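Local coordinates for protein sugar kinase (Agrobacterium tumefaciens, PDB 2RBC) that probably transfers the gamma-phosphate of ATP to a hydroxyl of a sugar, as a putative ribokinase of the pfkB family of carbohydrate kinases, at residues V296-V301 against P317-T322; G28-L33 against M286-Q291; S71-V76 against G81-W86. All blocks are in the same frame, centred on the assembly; numbering follows the deposited sequence. Where two conformers were deposited one is given.

Interaction 1 of 3, residues V296-V301 against P317-T322; sequences VRLSSV and PTREET. With SO4 (sulfate ion), chain B.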
ATOM      1  N   VAL A 296      32.917  13.056   2.464  1.00 21.13           N
ATOM      2  CA  VAL A 296      31.761  13.895   2.276  1.00 20.90           C
ATOM      3  C   VAL A 296      31.478  14.043   0.783  1.00 21.21           C
ATOM      4  O   VAL A 296      30.340  14.015   0.375  1.00 21.02           O
ATOM      5  CB  VAL A 296      31.931  15.241   2.940  1.00 21.12           C
ATOM      6  CG1 VAL A 296      30.805  16.186   2.509  1.00 21.14           C
ATOM      7  CG2 VAL A 296      31.965  15.108   4.467  1.00 19.35           C
ATOM      8  N   ARG A 297      32.512  14.259  -0.020  1.00 21.97           N
ATOM      9  CA  ARG A 297      32.344  14.329  -1.477  1.00 21.98           C
ATOM     10  C   ARG A 297      31.731  13.088  -2.096  1.00 21.50           C
ATOM     11  O   ARG A 297      30.771  13.193  -2.864  1.00 20.40           O
ATOM     12  CB  ARG A 297      33.678  14.581  -2.179  1.00 22.37           C
ATOM     13  CG  ARG A 297      34.107  15.991  -2.136  1.00 23.13           C
ATOM     14  CD  ARG A 297      35.536  16.130  -2.498  1.00 24.72           C
ATOM     15  NE  ARG A 297      35.877  17.530  -2.604  1.00 25.42           N
ATOM     16  CZ  ARG A 297      37.006  17.977  -3.136  1.00 27.54           C
ATOM     17  NH1 ARG A 297      37.929  17.144  -3.586  1.00 28.94           N
ATOM     18  NH2 ARG A 297      37.198  19.270  -3.234  1.00 26.56           N
ATOM     19  N   LEU A 298      32.296  11.923  -1.793  1.00 21.17           N
ATOM     20  CA  LEU A 298      31.802  10.673  -2.336  1.00 21.00           C
ATOM     21  C   LEU A 298      30.335  10.439  -1.958  1.00 21.05           C
ATOM     22  O   LEU A 298      29.544  10.039  -2.813  1.00 20.10           O
ATOM     23  CB  LEU A 298      32.658   9.495  -1.842  1.00 21.00           C
ATOM     24  CG  LEU A 298      32.428   8.120  -2.467  1.00 22.13           C
ATOM     25  CD1 LEU A 298      32.922   8.008  -3.917  1.00 19.39           C
ATOM     26  CD2 LEU A 298      33.020   7.028  -1.551  1.00 19.98           C
ATOM     27  N   SER A 299      29.997  10.684  -0.687  1.00 20.71           N
ATOM     28  CA  SER A 299      28.641  10.512  -0.192  1.00 20.72           C
ATOM     29  C   SER A 299      27.671  11.471  -0.866  1.00 20.66           C
ATOM     30  O   SER A 299      26.531  11.085  -1.197  1.00 20.07           O
ATOM     31  CB  SER A 299      28.617  10.735   1.311  1.00 21.34           C
ATOM     32  OG  SER A 299      29.545   9.902   1.957  1.00 20.05           O
ATOM     33  N   SER A 300      28.126  12.709  -1.069  1.00 20.89           N
ATOM     34  CA  SER A 300      27.351  13.719  -1.757  1.00 21.45           C
ATOM     35  C   SER A 300      27.045  13.340  -3.194  1.00 20.49           C
ATOM     36  O   SER A 300      25.898  13.458  -3.643  1.00 19.11           O
ATOM     37  CB  SER A 300      28.079  15.074  -1.764  1.00 21.27           C
ATOM     38  OG  SER A 300      28.151  15.582  -0.445  1.00 26.41           O
ATOM     39  N   VAL A 301      28.064  12.907  -3.930  1.00 20.38           N
ATOM     40  CA  VAL A 301      27.861  12.522  -5.307  1.00 20.06           C
ATOM     41  C   VAL A 301      26.947  11.307  -5.420  1.00 20.47           C
ATOM     42  O   VAL A 301      26.058  11.262  -6.278  1.00 21.35           O
ATOM     43  CB  VAL A 301      29.235  12.294  -6.048  1.00 20.33           C
ATOM     44  CG1 VAL A 301      29.033  11.765  -7.472  1.00 18.90           C
ATOM     45  CG2 VAL A 301      30.024  13.626  -6.074  1.00 16.90           C
ATOM     46  N   PRO A 317      23.677   4.509  -6.777  1.00 20.30           N
ATOM     47  CA  PRO A 317      24.694   4.134  -7.786  1.00 19.66           C
ATOM     48  C   PRO A 317      25.737   3.134  -7.324  1.00 20.42           C
ATOM     49  O   PRO A 317      25.938   2.926  -6.127  1.00 20.52           O
ATOM     50  CB  PRO A 317      25.377   5.468  -8.084  1.00 20.22           C
ATOM     51  CG  PRO A 317      25.315   6.187  -6.830  1.00 19.86           C
ATOM     52  CD  PRO A 317      23.944   5.851  -6.239  1.00 19.29           C
ATOM     53  N   THR A 318      26.407   2.547  -8.302  1.00 21.49           N
ATOM     54  CA  THR A 318      27.588   1.762  -8.083  1.00 21.73           C
ATOM     55  C   THR A 318      28.737   2.650  -7.646  1.00 21.50           C
ATOM     56  O   THR A 318      28.682   3.880  -7.802  1.00 22.17           O
ATOM     57  CB  THR A 318      27.971   0.936  -9.327  1.00 21.66           C
ATOM     58  OG1 THR A 318      28.599   1.768 -10.318  1.00 21.33           O
ATOM     59  CG2 THR A 318      26.736   0.217  -9.887  1.00 21.58           C
ATOM     60  N   ARG A 319      29.775   2.013  -7.087  1.00 20.81           N
ATOM     61  CA  ARG A 319      30.951   2.722  -6.659  1.00 20.57           C
ATOM     62  C   ARG A 319      31.622   3.393  -7.877  1.00 20.24           C
ATOM     63  O   ARG A 319      32.017   4.564  -7.827  1.00 20.71           O
ATOM     64  CB  ARG A 319      31.919   1.750  -5.985  1.00 21.08           C
ATOM     65  CG  ARG A 319      33.163   2.344  -5.404  1.00 22.20           C
ATOM     66  CD  ARG A 319      32.842   3.483  -4.418  1.00 22.66           C
ATOM     67  NE  ARG A 319      34.030   4.012  -3.741  1.00 22.68           N
ATOM     68  CZ  ARG A 319      34.465   3.573  -2.560  1.00 24.63           C
ATOM     69  NH1 ARG A 319      33.835   2.583  -1.933  1.00 22.10           N
ATOM     70  NH2 ARG A 319      35.527   4.127  -2.001  1.00 23.77           N
ATOM     71  N   GLU A 320      31.701   2.620  -8.955  0.60 20.75           N
ATOM     72  CA  GLU A 320      32.265   3.043 -10.229  0.60 20.60           C
ATOM     73  C   GLU A 320      31.543   4.279 -10.802  0.60 20.17           C
ATOM     74  O   GLU A 320      32.175   5.266 -11.177  0.60 20.24           O
ATOM     75  CB  GLU A 320      32.189   1.880 -11.214  0.60 20.93           C
ATOM     76  CG  GLU A 320      33.069   0.652 -10.850  0.60 21.90           C
ATOM     77  CD  GLU A 320      32.625  -0.095  -9.573  0.60 24.26           C
ATOM     78  OE1 GLU A 320      31.388  -0.130  -9.270  0.60 14.67           O
ATOM     79  OE2 GLU A 320      33.547  -0.623  -8.878  0.60 26.46           O
ATOM     80  N   GLU A 321      30.218   4.227 -10.827  1.00 20.85           N
ATOM     81  CA  GLU A 321      29.389   5.352 -11.313  1.00 20.83           C
ATOM     82  C   GLU A 321      29.639   6.607 -10.505  1.00 20.42           C
ATOM     83  O   GLU A 321      29.777   7.695 -11.080  1.00 19.97           O
ATOM     84  CB  GLU A 321      27.892   5.031 -11.302  1.00 21.28           C
ATOM     85  CG  GLU A 321      27.499   4.073 -12.374  1.00 22.18           C
ATOM     86  CD  GLU A 321      26.137   3.467 -12.215  1.00 21.04           C
ATOM     87  OE1 GLU A 321      25.450   3.619 -11.157  1.00 22.20           O
ATOM     88  OE2 GLU A 321      25.741   2.799 -13.195  1.00 22.43           O
ATOM     89  N   THR A 322      29.713   6.452  -9.177  1.00 20.26           N
ATOM     90  CA  THR A 322      30.011   7.568  -8.266  1.00 19.95           C
ATOM     91  C   THR A 322      31.431   8.130  -8.482  1.00 20.36           C
ATOM     92  O   THR A 322      31.618   9.360  -8.598  1.00 20.07           O
ATOM     93  CB  THR A 322      29.791   7.176  -6.765  1.00 20.15           C
ATOM     94  OG1 THR A 322      28.522   6.495  -6.593  1.00 18.91           O
ATOM     95  CG2 THR A 322      29.825   8.447  -5.845  1.00 19.07           C
TER
HETATM   96  S   SO4 B 322      34.459  21.421  -4.615  1.00 96.58           S
HETATM   97  O1  SO4 B 322      35.691  21.926  -5.212  1.00 97.21           O
HETATM   98  O2  SO4 B 322      34.756  20.758  -3.355  1.00 96.75           O
HETATM   99  O3  SO4 B 322      33.534  22.518  -4.314  1.00 96.60           O
HETATM  100  O4  SO4 B 322      33.883  20.465  -5.559  1.00 96.77           O

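Interaction 2 of 3, residues G28-L33 against M286-Q291; sequences GGKHVL and MAEGMQ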
ATOM      1  N   GLY A  28      35.141  -8.896  -1.446  1.00 39.44           N
ATOM      2  CA  GLY A  28      35.700  -8.247  -0.221  1.00 38.78           C
ATOM      3  C   GLY A  28      34.903  -7.002   0.127  1.00 37.71           C
ATOM      4  O   GLY A  28      33.660  -7.005   0.099  1.00 39.48           O
ATOM      5  N   GLY A  29      35.610  -5.922   0.431  1.00 35.56           N
ATOM      6  CA  GLY A  29      34.986  -4.703   0.869  1.00 32.43           C
ATOM      7  C   GLY A  29      34.846  -4.708   2.376  1.00 30.47           C
ATOM      8  O   GLY A  29      34.670  -5.752   3.003  1.00 28.90           O
ATOM      9  N   LYS A  30      34.878  -3.525   2.958  1.00 27.71           N
ATOM     10  CA  LYS A  30      34.637  -3.401   4.372  1.00 26.50           C
ATOM     11  C   LYS A  30      33.203  -3.781   4.708  1.00 25.51           C
ATOM     12  O   LYS A  30      32.296  -3.611   3.910  1.00 23.92           O
ATOM     13  CB  LYS A  30      34.943  -1.972   4.839  1.00 26.20           C
ATOM     14  CG  LYS A  30      36.418  -1.579   4.614  1.00 25.84           C
ATOM     15  CD  LYS A  30      37.359  -2.362   5.506  1.00 27.33           C
ATOM     16  CE  LYS A  30      38.812  -2.132   5.149  1.00 27.79           C
ATOM     17  NZ  LYS A  30      39.658  -2.470   6.293  1.00 29.71           N
ATOM     18  N   HIS A  31      33.023  -4.268   5.924  1.00 24.38           N
ATOM     19  CA  HIS A  31      31.761  -4.730   6.401  1.00 24.44           C
ATOM     20  C   HIS A  31      31.163  -3.730   7.388  1.00 23.74           C
ATOM     21  O   HIS A  31      31.754  -3.435   8.418  1.00 24.59           O
ATOM     22  CB  HIS A  31      31.945  -6.081   7.069  1.00 24.76           C
ATOM     23  CG  HIS A  31      30.671  -6.841   7.219  1.00 27.54           C
ATOM     24  ND1 HIS A  31      30.635  -8.143   7.666  1.00 29.24           N
ATOM     25  CD2 HIS A  31      29.385  -6.499   6.948  1.00 29.70           C
ATOM     26  CE1 HIS A  31      29.372  -8.554   7.690  1.00 31.11           C
ATOM     27  NE2 HIS A  31      28.596  -7.568   7.274  1.00 27.20           N
ATOM     28  N   VAL A  32      29.993  -3.193   7.036  1.00 22.80           N
ATOM     29  CA  VAL A  32      29.278  -2.193   7.835  1.00 21.16           C
ATOM     30  C   VAL A  32      27.959  -2.819   8.344  1.00 21.12           C
ATOM     31  O   VAL A  32      27.200  -3.359   7.549  1.00 21.91           O
ATOM     32  CB  VAL A  32      28.955  -0.944   7.002  1.00 20.24           C
ATOM     33  CG1 VAL A  32      28.235   0.071   7.848  1.00 19.46           C
ATOM     34  CG2 VAL A  32      30.223  -0.326   6.373  1.00 22.28           C
ATOM     35  N   LEU A  33      27.739  -2.767   9.654  1.00 20.93           N
ATOM     36  CA  LEU A  33      26.465  -3.037  10.299  1.00 20.44           C
ATOM     37  C   LEU A  33      25.584  -1.816  10.289  1.00 21.93           C
ATOM     38  O   LEU A  33      25.938  -0.782  10.842  1.00 21.48           O
ATOM     39  CB  LEU A  33      26.641  -3.437  11.757  1.00 20.31           C
ATOM     40  CG  LEU A  33      25.369  -3.773  12.570  1.00 20.52           C
ATOM     41  CD1 LEU A  33      24.520  -4.967  11.951  1.00 20.97           C
ATOM     42  CD2 LEU A  33      25.723  -4.061  14.022  1.00 20.70           C
HETATM   43  N   MSE A 286      34.246   5.739   6.097  1.00 22.23           N
HETATM   44  CA  MSE A 286      34.881   5.631   7.412  1.00 22.29           C
HETATM   45  C   MSE A 286      35.505   4.250   7.678  1.00 22.26           C
HETATM   46  O   MSE A 286      36.632   4.170   8.161  1.00 21.90           O
HETATM   47  CB  MSE A 286      33.906   5.974   8.545  1.00 23.72           C
HETATM   48  CG  MSE A 286      33.395   7.386   8.554  1.00 23.38           C
HETATM   49 SE   MSE A 286      34.757   8.784   8.613  0.80 35.36          SE
HETATM   50  CE  MSE A 286      34.967   9.108   6.654  1.00 25.67           C
ATOM     51  N   ALA A 287      34.801   3.185   7.338  1.00 21.87           N
ATOM     52  CA  ALA A 287      35.320   1.826   7.489  1.00 22.21           C
ATOM     53  C   ALA A 287      36.594   1.671   6.627  1.00 22.64           C
ATOM     54  O   ALA A 287      37.593   1.035   7.034  1.00 22.34           O
ATOM     55  CB  ALA A 287      34.233   0.798   7.122  1.00 22.21           C
ATOM     56  N   GLU A 288      36.600   2.338   5.474  1.00 22.31           N
ATOM     57  CA  GLU A 288      37.766   2.375   4.599  1.00 22.61           C
ATOM     58  C   GLU A 288      38.920   3.314   5.041  1.00 22.94           C
ATOM     59  O   GLU A 288      39.956   3.298   4.410  1.00 22.24           O
ATOM     60  CB  GLU A 288      37.353   2.770   3.169  1.00 22.21           C
ATOM     61  CG  GLU A 288      36.395   1.845   2.506  1.00 23.28           C
ATOM     62  CD  GLU A 288      35.982   2.271   1.096  1.00 24.43           C
ATOM     63  OE1 GLU A 288      36.394   3.370   0.624  1.00 21.06           O
ATOM     64  OE2 GLU A 288      35.258   1.466   0.457  1.00 22.98           O
ATOM     65  N   GLY A 289      38.709   4.161   6.051  1.00 23.48           N
ATOM     66  CA  GLY A 289      39.721   5.057   6.548  1.00 24.00           C
ATOM     67  C   GLY A 289      39.904   6.289   5.682  1.00 25.13           C
ATOM     68  O   GLY A 289      40.989   6.870   5.620  1.00 22.95           O
HETATM   69  N   MSE A 290      38.850   6.711   5.010  1.00 25.08           N
HETATM   70  CA  MSE A 290      38.958   7.821   4.078  1.00 27.41           C
HETATM   71  C   MSE A 290      39.004   9.156   4.825  1.00 26.13           C
HETATM   72  O   MSE A 290      38.369   9.298   5.854  1.00 24.61           O
HETATM   73  CB  MSE A 290      37.736   7.812   3.153  1.00 28.01           C
HETATM   74  CG  MSE A 290      37.927   8.626   1.931  1.00 30.48           C
HETATM   75 SE   MSE A 290      36.434   8.388   0.697  0.80 37.72          SE
HETATM   76  CE  MSE A 290      36.642   6.504   0.507  1.00 13.36           C
ATOM     77  N   GLN A 291      39.756  10.125   4.295  1.00 25.86           N
ATOM     78  CA  GLN A 291      39.728  11.483   4.826  1.00 25.77           C
ATOM     79  C   GLN A 291      38.336  12.085   4.740  1.00 24.99           C
ATOM     80  O   GLN A 291      37.532  11.728   3.874  1.00 22.55           O
ATOM     81  CB  GLN A 291      40.737  12.376   4.108  1.00 27.68           C
ATOM     82  CG  GLN A 291      42.187  11.953   4.331  1.00 29.56           C
ATOM     83  CD  GLN A 291      42.541  11.852   5.811  1.00 37.57           C
ATOM     84  OE1 GLN A 291      42.487  12.851   6.545  1.00 43.58           O
ATOM     85  NE2 GLN A 291      42.879  10.643   6.266  1.00 39.40           N
TER
HETATM   86  O   HOH W   1      35.395  -1.462   0.998  1.00 25.42           O
HETATM   87  O   HOH W   2      38.304  -0.719   8.904  1.00 39.18           O

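Interaction 3 of 3, residues S71-V76 against G81-W86; sequences SAAYAV and GRASLW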
ATOM      1  N   SER A  71      18.129   1.252   3.485  1.00 20.70           N
ATOM      2  CA  SER A  71      18.624   1.943   2.317  1.00 20.83           C
ATOM      3  C   SER A  71      20.132   2.268   2.452  1.00 21.22           C
ATOM      4  O   SER A  71      20.873   2.239   1.479  1.00 22.37           O
ATOM      5  CB  SER A  71      17.817   3.242   2.142  1.00 21.09           C
ATOM      6  OG  SER A  71      16.470   2.973   1.734  1.00 19.62           O
ATOM      7  N   ALA A  72      20.551   2.638   3.655  1.00 21.24           N
ATOM      8  CA  ALA A  72      21.956   2.847   3.982  1.00 20.42           C
ATOM      9  C   ALA A  72      22.709   1.540   3.739  1.00 20.21           C
ATOM     10  O   ALA A  72      23.776   1.543   3.124  1.00 20.69           O
ATOM     11  CB  ALA A  72      22.134   3.311   5.481  1.00 19.83           C
ATOM     12  N   ALA A  73      22.154   0.428   4.217  1.00 19.62           N
ATOM     13  CA  ALA A  73      22.738  -0.877   3.959  1.00 19.99           C
ATOM     14  C   ALA A  73      22.872  -1.181   2.455  1.00 20.73           C
ATOM     15  O   ALA A  73      23.881  -1.685   2.017  1.00 21.23           O
ATOM     16  CB  ALA A  73      21.968  -2.013   4.709  1.00 19.86           C
ATOM     17  N   TYR A  74      21.798  -0.938   1.695  1.00 21.57           N
ATOM     18  CA  TYR A  74      21.837  -1.089   0.267  1.00 21.19           C
ATOM     19  C   TYR A  74      22.945  -0.241  -0.365  1.00 20.02           C
ATOM     20  O   TYR A  74      23.682  -0.713  -1.215  1.00 21.55           O
ATOM     21  CB  TYR A  74      20.478  -0.761  -0.320  1.00 21.72           C
ATOM     22  CG  TYR A  74      20.396  -0.959  -1.808  1.00 21.55           C
ATOM     23  CD1 TYR A  74      20.605  -2.207  -2.371  1.00 20.46           C
ATOM     24  CD2 TYR A  74      20.118   0.094  -2.645  1.00 22.41           C
ATOM     25  CE1 TYR A  74      20.553  -2.401  -3.731  1.00 23.26           C
ATOM     26  CE2 TYR A  74      20.021  -0.093  -4.023  1.00 21.73           C
ATOM     27  CZ  TYR A  74      20.259  -1.341  -4.559  1.00 20.71           C
ATOM     28  OH  TYR A  74      20.162  -1.532  -5.927  1.00 20.88           O
ATOM     29  N   ALA A  75      23.087   0.993   0.073  1.00 21.31           N
ATOM     30  CA  ALA A  75      24.163   1.870  -0.408  1.00 20.14           C
ATOM     31  C   ALA A  75      25.552   1.317  -0.098  1.00 21.54           C
ATOM     32  O   ALA A  75      26.448   1.376  -0.937  1.00 20.54           O
ATOM     33  CB  ALA A  75      23.995   3.280   0.165  1.00 21.56           C
ATOM     34  N   VAL A  76      25.744   0.767   1.100  1.00 21.62           N
ATOM     35  CA  VAL A  76      27.018   0.128   1.425  1.00 20.45           C
ATOM     36  C   VAL A  76      27.359  -0.950   0.397  1.00 20.67           C
ATOM     37  O   VAL A  76      28.483  -0.991  -0.105  1.00 20.82           O
ATOM     38  CB  VAL A  76      27.041  -0.460   2.874  1.00 20.14           C
ATOM     39  CG1 VAL A  76      28.308  -1.362   3.063  1.00 21.21           C
ATOM     40  CG2 VAL A  76      27.017   0.682   3.903  1.00 18.76           C
ATOM     41  N   GLY A  81      31.004  -2.278  -0.450  1.00 23.71           N
ATOM     42  CA  GLY A  81      31.193  -2.869   0.869  1.00 23.77           C
ATOM     43  C   GLY A  81      30.292  -4.056   1.073  1.00 23.60           C
ATOM     44  O   GLY A  81      29.551  -4.470   0.157  1.00 24.37           O
ATOM     45  N   ARG A  82      30.381  -4.630   2.264  1.00 23.77           N
ATOM     46  CA  ARG A  82      29.496  -5.719   2.689  1.00 24.75           C
ATOM     47  C   ARG A  82      28.584  -5.150   3.741  1.00 23.67           C
ATOM     48  O   ARG A  82      29.026  -4.434   4.617  1.00 24.90           O
ATOM     49  CB  ARG A  82      30.304  -6.885   3.236  1.00 24.90           C
ATOM     50  CG  ARG A  82      30.843  -7.753   2.136  1.00 27.56           C
ATOM     51  CD  ARG A  82      31.739  -8.835   2.646  1.00 30.76           C
ATOM     52  NE  ARG A  82      33.043  -8.342   3.107  1.00 36.34           N
ATOM     53  CZ  ARG A  82      33.505  -8.426   4.369  1.00 40.91           C
ATOM     54  NH1 ARG A  82      32.772  -8.951   5.368  1.00 43.75           N
ATOM     55  NH2 ARG A  82      34.725  -7.977   4.649  1.00 41.52           N
ATOM     56  N   ALA A  83      27.292  -5.420   3.627  1.00 22.45           N
ATOM     57  CA  ALA A  83      26.318  -4.808   4.509  1.00 21.54           C
ATOM     58  C   ALA A  83      25.524  -5.848   5.248  1.00 20.92           C
ATOM     59  O   ALA A  83      25.019  -6.796   4.639  1.00 20.27           O
ATOM     60  CB  ALA A  83      25.339  -3.932   3.683  1.00 21.61           C
ATOM     61  N   SER A  84      25.377  -5.632   6.547  1.00 21.05           N
ATOM     62  CA  SER A  84      24.447  -6.398   7.390  1.00 21.10           C
ATOM     63  C   SER A  84      23.444  -5.436   8.001  1.00 21.53           C
ATOM     64  O   SER A  84      23.760  -4.280   8.226  1.00 21.93           O
ATOM     65  CB  SER A  84      25.185  -7.103   8.503  1.00 21.34           C
ATOM     66  OG  SER A  84      25.984  -8.131   7.986  1.00 20.65           O
ATOM     67  N   LEU A  85      22.235  -5.922   8.252  1.00 21.89           N
ATOM     68  CA  LEU A  85      21.196  -5.128   8.810  1.00 22.21           C
ATOM     69  C   LEU A  85      20.550  -5.825  10.014  1.00 22.42           C
ATOM     70  O   LEU A  85      20.204  -6.988   9.946  1.00 21.28           O
ATOM     71  CB  LEU A  85      20.172  -4.836   7.726  1.00 22.84           C
ATOM     72  CG  LEU A  85      18.944  -4.000   8.073  1.00 22.44           C
ATOM     73  CD1 LEU A  85      19.253  -2.569   8.375  1.00 23.05           C
ATOM     74  CD2 LEU A  85      17.881  -4.126   6.960  1.00 22.93           C
ATOM     75  N   TRP A  86      20.420  -5.082  11.113  1.00 22.42           N
ATOM     76  CA  TRP A  86      19.658  -5.518  12.280  1.00 22.31           C
ATOM     77  C   TRP A  86      18.485  -4.589  12.287  1.00 23.74           C
ATOM     78  O   TRP A  86      18.633  -3.397  12.163  1.00 23.57           O
ATOM     79  CB  TRP A  86      20.435  -5.365  13.587  1.00 22.33           C
ATOM     80  CG  TRP A  86      21.601  -6.285  13.717  1.00 21.67           C
ATOM     81  CD1 TRP A  86      21.981  -7.286  12.849  1.00 22.79           C
ATOM     82  CD2 TRP A  86      22.534  -6.321  14.798  1.00 20.89           C
ATOM     83  NE1 TRP A  86      23.112  -7.926  13.326  1.00 22.49           N
ATOM     84  CE2 TRP A  86      23.472  -7.349  14.516  1.00 22.81           C
ATOM     85  CE3 TRP A  86      22.676  -5.582  15.980  1.00 22.00           C
ATOM     86  CZ2 TRP A  86      24.519  -7.664  15.381  1.00 22.07           C
ATOM     87  CZ3 TRP A  86      23.751  -5.897  16.834  1.00 21.72           C
ATOM     88  CH2 TRP A  86      24.647  -6.918  16.523  1.00 22.44           C
TER

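Interaction 1 of 3, residues V296-V301 against P317-T322
Thr322 brings its methyl CG2 against helix 292-307, between Leu298 and Val301, two residues that lie almost one turn apart and therefore face the same way. This apolar group of contacts has CG2 3.7 Å from Leu298 CD1 and 3.8 Å from Val301 CG1, with the side chains of Leu298 and Thr322 crossing at about a right angle. The methyl also packs on the helix backbone, 3.4 Å from Leu298 O. It stands anti to the backbone N of Thr322 (chi1 -47° for OG1), and that rotation turns the hydroxyl back into its own helix, where OG1 bonds to Thr318 O at 2.9 Å. Threonine suits this place because one branch packs while the other satisfies its polarity locally.

Over one face of the Arg319 guanidinium lies Leu298 CD2, offset toward the rim and 3.9 Å from NH2. The bend at chi2 (54°) brings the long chain round to this leucine; NE makes a salt bridge with Glu323, NH2 one with Glu288, and NH1 a hydrogen bond to Met79 O.

No hydrogen bond joins the two helices. Thr318 and Glu321 form a capping box within their own segment, Glu321 N donating to Thr318 OG1 at 3.0 Å and Thr318 N to Glu321 OE1. Further along the pair, where Arg297 lies against Met326 and Leu330, its NH2 donates to O2 of a sulfate at 2.9 Å.

This is helix-on-helix packing at the C-terminal end of the ribokinase-like alpha/beta fold, with Met79 touching Leu298 and Thr322, and helix 274-287 packed against Ser299 and Ser300.

Interaction 2 of 3, residues G28-L33 against M286-Q291
Ala287 and Lys30 make the close part of this contact, with the methyl CB of Ala287 3.7 Å from Lys30 CB. Alanine fits because its short side chain lets the end of helix 274-287 come near the start of strand 31-35. The lysine bends at chi2 (-68°), which carries its methylene groups alongside the carbonyl of Ala287, with Lys30 CD 3.7 Å from Ala287 O. Deeper in, Val32 CG2 approaches the alanine methyl CB at 4.2 Å; valine is a natural strand residue with a branched, wholly apolar surface, and here it also packs on Ala283, one turn earlier in the helix.

This is a helix laid on the parallel sheet of the ribokinase-like alpha/beta fold, where strand 31-35 runs between strands 82-90 and 160-163. The helix stops at a Schellman motif: Gly289 has a positive phi of 79°, easily adopted by glycine, and its N bonds to Met286 O at 3.0 Å.

Toward solvent the fit is looser and water takes over. One water donates to Ala287 O at 2.7 Å and accepts only a weak bond from Lys30 NZ. On another flank of the lysine, a second water accepts from Lys30 N and donates to Glu288 OE2 at 3.0 Å, bridging backbone to a carboxylate whose OE1 is paired with Arg319. Glu288 CG lies 4.0 Å from Lys30 CG.

Interaction 3 of 3, residues S71-V76 against G81-W86
Val76, with the largest buried surface here, points from helix 68-78 onto the beginning of strand 82-90. Its CG1, anti to the backbone N (chi1 169°), comes to 3.5 Å from Arg82 O, and its CB lies 4.0 Å from Ala83 CB. The beta-branched side chain is compact enough to lie between helix and strand, and it touches Val32 of the neighbouring strand as well.

Ala73 sits almost one turn earlier, its CB 4.0 Å from Ala83 CB, so that the methyl of Ala83 meets both helix residues and also approaches Ala73 O at 3.2 Å. Ala73 on the helix, with Ala83 and Gly81 on the strand side, allow axes only 7.1 Å apart. The two elements run nearly antiparallel, at 162°, as expected when a helix turns back through a short connection into the central, mostly parallel sheet of the ribokinase-like alpha/beta fold, in which strand 82-90 lies beside 31-35; the helix therefore covers one side of the very strand that follows it.

Gly81 closes the turn. Its N donates to Val76 O at 2.9 Å, and a beta carbon here would collide with Val76 CG1, which explains why glycine suits the position.

From the N terminus, strand 31-35 comes first, its partner in interaction 2 lying some 250 residues later. Interaction 3 closes a short helix-turn-strand loop nested inside that long one. The two meet in the sheet, where strands 31-35 and 82-90 are neighbours: Lys30 O probably bonds to Arg82 N, and His31 NE2 to Ser84 OG. Once helix 274-287 has closed interaction 2, the chain enters helix 292-307 and folds back through interaction 1, which follows in series. Met290, just past the end of helix 274-287, packs on Arg319 and Leu298 and so joins these last two, tying the C-terminal helices to the end of helix 274-287, which packs on strand 31-35.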